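Local atomic coordinates of BH2851 (Bacillus halodurans, PDB entry 2GFG), a protein that is of unknown function but, as a CYTH-family protein and putative adenylate cyclase, probably acts on triphosphate-containing substrates. Residues A[135-140]-A[150-155]. Residues are numbered along the deposited sequence; the frame is centred on the assembly and turned at random.
Sequences ILCLDH and EIEFEG. With EDO (1,2-ethanediol), chain H.
D139 OD2 lies over one face of the E152 carboxylate, tilted from it, 2.9 Å from E152 OE1 and 3.0 Å from E152 OE2, the two carboxylate planes 78° apart. On the other side of the sheet the F153 ring meets the backbone of I135 obliquely, CD1 3.5 Å from I135 O, while T164, F165 and I168 of helix 158-171 pack against this side chain. The D139 and E152 oxygens are not hydrogen-bonded to each other; K182 forms salt bridges with D139 OD2, E152 OE2 and E150 OE1, and R126 pairs with D139 OD1. E150 OE2 accepts a 3.1 Å hydrogen bond from O1 of an ethanediol probably left by crystallisation. Towards the far end of the acidic face, E154 OE1 lies 3.2 Å from I135 CG2. Beside F153, I151 CG1, anti to its backbone N (chi1 -167°), reaches L136 CD1 at 3.5 Å and L138 CD2 at 3.9 Å. Six backbone hydrogen bonds join this antiparallel hairpin of the closed barrel. A leucine in place of E152 would probably leave K182 with one fewer carboxylate and D139 facing an apolar group. Acids lining one barrel wall, paired with K182, R126 and, through E150, R185, are consistent with the charged tunnel of CYTH proteins, where acidic residues bind metal ions in relatives.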
# COMPACT_ATOMS: atom_id res chain seq x y z
N ILE A 135 3.40 6.42 12.73
CA ILE A 135 1.99 6.47 12.34
C ILE A 135 1.40 5.06 12.33
O ILE A 135 2.03 4.12 11.84
CB ILE A 135 1.82 7.17 10.94
CG1 ILE A 135 2.23 8.65 11.04
CG2 ILE A 135 0.35 7.03 10.42
CD1 ILE A 135 2.28 9.38 9.71
N LEU A 136 0.19 4.93 12.89
CA LEU A 136 -0.51 3.64 12.97
C LEU A 136 -1.74 3.68 12.07
O LEU A 136 -2.61 4.52 12.25
CB LEU A 136 -0.93 3.36 14.42
CG LEU A 136 -1.61 2.02 14.73
CD1 LEU A 136 -0.65 0.85 14.47
CD2 LEU A 136 -2.08 2.01 16.15
N CYS A 137 -1.80 2.76 11.10
CA CYS A 137 -2.92 2.72 10.13
C CYS A 137 -3.87 1.53 10.39
O CYS A 137 -3.41 0.42 10.60
CB CYS A 137 -2.38 2.64 8.70
SG CYS A 137 -1.27 4.00 8.22
N LEU A 138 -5.19 1.80 10.39
CA LEU A 138 -6.22 0.72 10.42
C LEU A 138 -6.85 0.61 9.04
O LEU A 138 -7.57 1.51 8.61
CB LEU A 138 -7.29 1.00 11.47
CG LEU A 138 -6.92 0.78 12.95
CD1 LEU A 138 -8.03 1.25 13.84
CD2 LEU A 138 -6.62 -0.67 13.23
N ASP A 139 -6.61 -0.52 8.37
CA ASP A 139 -7.03 -0.72 6.96
C ASP A 139 -8.07 -1.80 6.82
O ASP A 139 -7.80 -2.98 7.07
CB ASP A 139 -5.82 -1.12 6.11
CG ASP A 139 -4.84 0.01 5.92
OD1 ASP A 139 -5.12 1.14 6.36
OD2 ASP A 139 -3.79 -0.23 5.29
N HIS A 140 -9.25 -1.41 6.35
CA HIS A 140 -10.28 -2.34 5.94
C HIS A 140 -10.31 -2.32 4.41
O HIS A 140 -10.61 -1.29 3.79
CB HIS A 140 -11.65 -1.92 6.53
CG HIS A 140 -12.81 -2.69 5.99
ND1 HIS A 140 -14.07 -2.13 5.84
CD2 HIS A 140 -12.91 -3.96 5.53
CE1 HIS A 140 -14.89 -3.03 5.33
NE2 HIS A 140 -14.21 -4.14 5.12
N GLU A 150 -6.63 -4.96 8.62
CA GLU A 150 -5.19 -4.92 8.85
C GLU A 150 -4.78 -3.69 9.65
O GLU A 150 -5.26 -2.58 9.41
CB GLU A 150 -4.46 -4.92 7.50
CG GLU A 150 -2.98 -5.30 7.59
CD GLU A 150 -2.23 -5.10 6.27
OE1 GLU A 150 -2.86 -4.66 5.28
OE2 GLU A 150 -1.02 -5.36 6.24
N ILE A 151 -3.87 -3.90 10.60
CA ILE A 151 -3.22 -2.81 11.32
C ILE A 151 -1.77 -2.75 10.85
O ILE A 151 -1.18 -3.79 10.55
CB ILE A 151 -3.29 -3.00 12.88
CG1 ILE A 151 -2.91 -1.72 13.60
CG2 ILE A 151 -2.40 -4.20 13.35
CD1 ILE A 151 -3.12 -1.78 15.12
N GLU A 152 -1.24 -1.53 10.68
CA GLU A 152 0.18 -1.34 10.24
C GLU A 152 0.82 -0.19 10.99
O GLU A 152 0.19 0.82 11.20
CB GLU A 152 0.27 -1.02 8.73
CG GLU A 152 -0.64 -1.86 7.82
CD GLU A 152 -1.04 -1.12 6.55
OE1 GLU A 152 -1.25 0.11 6.60
OE2 GLU A 152 -1.20 -1.79 5.51
N PHE A 153 2.11 -0.33 11.31
CA PHE A 153 2.87 0.78 11.92
C PHE A 153 3.94 1.29 10.97
O PHE A 153 4.76 0.52 10.49
CB PHE A 153 3.52 0.34 13.23
CG PHE A 153 4.28 1.43 13.91
CD1 PHE A 153 3.61 2.51 14.47
CD2 PHE A 153 5.68 1.42 13.93
CE1 PHE A 153 4.31 3.54 15.08
CE2 PHE A 153 6.38 2.47 14.53
CZ PHE A 153 5.70 3.52 15.11
N GLU A 154 3.91 2.60 10.70
CA GLU A 154 4.90 3.26 9.84
C GLU A 154 6.01 3.87 10.71
O GLU A 154 5.77 4.82 11.45
CB GLU A 154 4.24 4.36 8.99
CG GLU A 154 3.22 3.84 7.96
CD GLU A 154 2.51 4.99 7.19
OE1 GLU A 154 1.90 5.86 7.85
OE2 GLU A 154 2.56 5.01 5.93
N GLY A 155 7.21 3.30 10.62
CA GLY A 155 8.35 3.74 11.43
C GLY A 155 9.35 4.58 10.66
O GLY A 155 9.21 4.80 9.44
C1 EDO H . 0.20 -3.14 3.17
O1 EDO H . 0.05 -4.53 3.46
C2 EDO H . 1.01 -2.95 1.89
O2 EDO H . 0.27 -2.26 0.87